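Local coordinates for PixA inclusion body protein (Burkholderia cenocepacia, PDB 4LZK) that is of unknown function but, as a member of the PixA family, is probably a component of bacterial inclusion bodies, at residues C[17-28]-C[79-89]. Residues are numbered along the deposited sequence; the frame is centred on the assembly and turned at random.
Sequences AQSIQILAVIDT and GDKVSLMGTSL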
loop_
_atom_site.group_PDB
_atom_site.type_symbol
_atom_site.label_atom_id
_atom_site.label_comp_id
_atom_site.label_asym_id
_atom_site.label_seq_id
_atom_site.Cartn_x
_atom_site.Cartn_y
_atom_site.Cartn_z
ATOM N N ALA C 17 3.372 23.224 -16.530
ATOM C CA ALA C 17 2.492 22.128 -16.823
ATOM C C ALA C 17 3.330 20.868 -17.036
ATOM O O ALA C 17 4.265 20.895 -17.830
ATOM C CB ALA C 17 1.659 22.464 -18.046
ATOM N N GLN C 18 3.022 19.790 -16.291
ATOM C CA GLN C 18 3.693 18.480 -16.474
ATOM C C GLN C 18 3.004 17.662 -17.587
ATOM O O GLN C 18 1.884 17.982 -18.030
ATOM C CB GLN C 18 3.677 17.717 -15.137
ATOM C CG GLN C 18 4.275 18.458 -13.944
ATOM C CD GLN C 18 5.771 18.735 -14.128
ATOM O OE1 GLN C 18 6.515 17.858 -14.450
ATOM N NE2 GLN C 18 6.181 19.968 -13.946
ATOM N N SER C 19 3.714 16.685 -18.136
ATOM C CA SER C 19 3.178 15.708 -19.081
ATOM C C SER C 19 3.346 14.319 -18.468
ATOM O O SER C 19 4.452 13.842 -18.344
ATOM C CB SER C 19 3.957 15.720 -20.349
ATOM O OG SER C 19 3.998 17.035 -20.798
ATOM N N ILE C 20 2.240 13.724 -18.073
ATOM C CA ILE C 20 2.208 12.518 -17.303
ATOM C C ILE C 20 1.839 11.366 -18.242
ATOM O O ILE C 20 0.936 11.450 -19.003
ATOM C CB ILE C 20 1.107 12.636 -16.268
ATOM C CG1 ILE C 20 1.397 13.855 -15.387
ATOM C CG2 ILE C 20 1.084 11.368 -15.442
ATOM C CD1 ILE C 20 0.119 14.287 -14.663
ATOM N N GLN C 21 2.623 10.328 -18.226
ATOM C CA GLN C 21 2.290 9.172 -18.974
ATOM C C GLN C 21 1.587 8.159 -18.098
ATOM O O GLN C 21 2.047 7.835 -16.982
ATOM C CB GLN C 21 3.596 8.549 -19.516
ATOM C CG GLN C 21 4.469 9.405 -20.425
ATOM C CD GLN C 21 5.909 8.838 -20.452
ATOM O OE1 GLN C 21 6.608 8.794 -19.400
ATOM N NE2 GLN C 21 6.357 8.463 -21.597
ATOM N N ILE C 22 0.509 7.562 -18.630
ATOM C CA ILE C 22 -0.234 6.658 -17.843
ATOM C C ILE C 22 -0.313 5.342 -18.622
ATOM O O ILE C 22 -0.592 5.401 -19.775
ATOM C CB ILE C 22 -1.679 7.174 -17.502
ATOM C CG1 ILE C 22 -1.690 8.503 -16.737
ATOM C CG2 ILE C 22 -2.455 6.109 -16.766
ATOM C CD1 ILE C 22 -3.094 9.125 -16.718
ATOM N N LEU C 23 -0.068 4.198 -17.968
ATOM C CA LEU C 23 -0.181 2.886 -18.573
ATOM C C LEU C 23 -1.197 2.042 -17.836
ATOM O O LEU C 23 -1.078 1.755 -16.598
ATOM C CB LEU C 23 1.194 2.187 -18.693
ATOM C CG LEU C 23 1.207 0.895 -19.526
ATOM C CD1 LEU C 23 0.933 1.211 -20.995
ATOM C CD2 LEU C 23 2.533 0.187 -19.309
ATOM N N ALA C 24 -2.186 1.557 -18.564
ATOM C CA ALA C 24 -3.098 0.603 -18.019
ATOM C C ALA C 24 -2.654 -0.773 -18.470
ATOM O O ALA C 24 -2.470 -0.985 -19.628
ATOM C CB ALA C 24 -4.587 0.854 -18.410
ATOM N N VAL C 25 -2.475 -1.658 -17.492
ATOM C CA VAL C 25 -2.035 -3.031 -17.723
ATOM C C VAL C 25 -3.142 -3.993 -17.324
ATOM O O VAL C 25 -3.459 -4.099 -16.156
ATOM C CB VAL C 25 -0.738 -3.328 -16.969
ATOM C CG1 VAL C 25 -0.297 -4.811 -17.150
ATOM C CG2 VAL C 25 0.344 -2.341 -17.415
ATOM N N ILE C 26 -3.690 -4.732 -18.266
ATOM C CA ILE C 26 -4.929 -5.445 -18.061
ATOM C C ILE C 26 -4.634 -6.928 -17.991
ATOM O O ILE C 26 -3.837 -7.439 -18.820
ATOM C CB ILE C 26 -5.892 -5.168 -19.243
ATOM C CG1 ILE C 26 -6.256 -3.686 -19.207
ATOM C CG2 ILE C 26 -7.151 -6.068 -19.193
ATOM C CD1 ILE C 26 -6.361 -3.018 -20.493
ATOM N N ASP C 27 -5.168 -7.595 -16.975
ATOM C CA ASP C 27 -5.033 -9.069 -16.789
ATOM C C ASP C 27 -6.091 -9.775 -17.703
ATOM O O ASP C 27 -7.231 -10.057 -17.310
ATOM C CB ASP C 27 -5.173 -9.450 -15.337
ATOM C CG ASP C 27 -4.876 -10.968 -15.041
ATOM O OD1 ASP C 27 -4.792 -11.779 -15.963
ATOM O OD2 ASP C 27 -4.738 -11.304 -13.854
ATOM N N THR C 28 -5.710 -9.973 -18.946
ATOM C CA THR C 28 -6.611 -10.465 -19.943
ATOM C C THR C 28 -7.045 -11.889 -19.626
ATOM O O THR C 28 -8.157 -12.261 -19.901
ATOM C CB THR C 28 -6.049 -10.313 -21.384
ATOM O OG1 THR C 28 -4.759 -10.938 -21.495
ATOM C CG2 THR C 28 -6.003 -8.861 -21.753
ATOM N N GLY C 79 -3.776 22.088 -15.709
ATOM C CA GLY C 79 -2.686 22.363 -16.608
ATOM C C GLY C 79 -1.907 21.142 -17.093
ATOM O O GLY C 79 -1.382 21.159 -18.184
ATOM N N ASP C 80 -1.811 20.094 -16.266
ATOM C CA ASP C 80 -1.030 18.916 -16.577
ATOM C C ASP C 80 -1.686 18.183 -17.732
ATOM O O ASP C 80 -2.920 18.010 -17.762
ATOM C CB ASP C 80 -0.913 17.996 -15.360
ATOM C CG ASP C 80 -0.016 18.626 -14.210
ATOM O OD1 ASP C 80 0.583 19.738 -14.470
ATOM O OD2 ASP C 80 0.033 18.046 -13.075
ATOM N N LYS C 81 -0.840 17.763 -18.671
ATOM C CA LYS C 81 -1.224 16.912 -19.753
ATOM C C LYS C 81 -1.159 15.430 -19.340
ATOM O O LYS C 81 -0.341 15.058 -18.509
ATOM C CB LYS C 81 -0.265 17.131 -20.924
ATOM C CG LYS C 81 -0.124 18.631 -21.215
ATOM C CD LYS C 81 0.398 18.971 -22.617
ATOM C CE LYS C 81 1.917 19.260 -22.664
ATOM N NZ LYS C 81 2.446 19.099 -24.061
ATOM N N VAL C 82 -2.015 14.596 -19.915
ATOM C CA VAL C 82 -1.949 13.141 -19.602
ATOM C C VAL C 82 -1.973 12.375 -20.913
ATOM O O VAL C 82 -2.414 12.938 -21.937
ATOM C CB VAL C 82 -3.036 12.645 -18.680
ATOM C CG1 VAL C 82 -2.934 13.283 -17.308
ATOM C CG2 VAL C 82 -4.424 12.870 -19.296
ATOM N N SER C 83 -1.351 11.217 -20.937
ATOM C CA SER C 83 -1.320 10.416 -22.148
ATOM C C SER C 83 -1.477 8.996 -21.668
ATOM O O SER C 83 -0.652 8.521 -20.871
ATOM C CB SER C 83 -0.010 10.595 -22.909
ATOM O OG SER C 83 -0.005 9.710 -24.077
ATOM N N LEU C 84 -2.550 8.337 -22.134
ATOM C CA LEU C 84 -2.998 7.055 -21.631
ATOM C C LEU C 84 -2.807 6.000 -22.721
ATOM O O LEU C 84 -3.220 6.218 -23.873
ATOM C CB LEU C 84 -4.460 7.081 -21.191
ATOM C CG LEU C 84 -5.101 5.751 -20.850
ATOM C CD1 LEU C 84 -4.489 5.216 -19.513
ATOM C CD2 LEU C 84 -6.598 5.845 -20.731
HETATM N N MSE C 85 -2.206 4.895 -22.332
HETATM C CA MSE C 85 -2.057 3.699 -23.187
HETATM C C MSE C 85 -2.430 2.484 -22.433
HETATM O O MSE C 85 -2.447 2.498 -21.207
HETATM C CB MSE C 85 -0.602 3.568 -23.703
HETATM C CG MSE C 85 -0.120 4.818 -24.345
HETATM SE SE MSE C 85 1.692 4.686 -25.147
HETATM C CE MSE C 85 1.243 3.401 -26.541
ATOM N N GLY C 86 -2.749 1.382 -23.166
ATOM C CA GLY C 86 -3.180 0.158 -22.520
ATOM C C GLY C 86 -2.452 -1.038 -23.112
ATOM O O GLY C 86 -2.151 -1.071 -24.303
ATOM N N THR C 87 -2.213 -2.037 -22.308
ATOM C CA THR C 87 -1.581 -3.218 -22.802
ATOM C C THR C 87 -1.868 -4.381 -21.885
ATOM O O THR C 87 -2.396 -4.200 -20.788
ATOM C CB THR C 87 -0.056 -3.001 -22.890
ATOM O OG1 THR C 87 0.543 -4.056 -23.687
ATOM C CG2 THR C 87 0.638 -2.929 -21.474
ATOM N N SER C 88 -1.482 -5.598 -22.274
ATOM C CA SER C 88 -1.753 -6.719 -21.389
ATOM C C SER C 88 -0.545 -6.990 -20.523
ATOM O O SER C 88 0.533 -6.311 -20.660
ATOM C CB SER C 88 -2.141 -7.911 -22.297
ATOM O OG SER C 88 -0.919 -8.417 -22.832
ATOM N N LEU C 89 -0.662 -7.999 -19.685
ATOM C CA LEU C 89 0.421 -8.446 -18.836
ATOM C C LEU C 89 1.562 -9.049 -19.651
ATOM O O LEU C 89 2.707 -9.081 -19.176
ATOM C CB LEU C 89 -0.049 -9.430 -17.758
ATOM C CG LEU C 89 -0.738 -8.777 -16.542
ATOM C CD1 LEU C 89 -1.582 -9.794 -15.763
ATOM C CD2 LEU C 89 0.400 -8.150 -15.667
HETATM O O HOH W 1 -2.654 -10.422 -19.819
#
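Asp80 begins the pairing of 79-89 with 17-28: its OD1 accepts Gln18 N at 3.0 Å, the donor standing above the carboxylate plane, while OD2 is held by Asn77. With CG turned beside its own backbone N (chi1 -69°), the carboxylate lies alongside the Gln18 side chain. From Lys81 the two strands run parallel, and alternate residues of each strand bond to the other. Lys81 N reaches Gln18 O and its carbonyl receives Ile20 N. Val82 CB meets Ile22 CD1 at 4.0 Å, and Leu84 CD1 presses on Ile22 CG2 at 3.5 Å, both on the face that packs against strand 72-76. On the other face selenomethionine Met85 offers CB to Leu23 CD1, and Met85 O takes Ala24 N at 2.8 Å, almost straight (177°). Thr87 O accepts Ile26 N, its hydroxyl going to Asp91. Leu89 lays CD2 across Val25 CG1 at 3.7 Å and CD1 against the carboxylate of Asp27, whose OD1 caps Tyr30 N; a water accepts from Leu89 N and donates to Thr28 OG1, which also bonds Asp95. Strand 81-88, the middle of five, is thus joined to its parallel neighbour by a main-chain ladder, weaker at Ser83 and Leu89, with aliphatic contacts on both faces and a carboxylate closing its start.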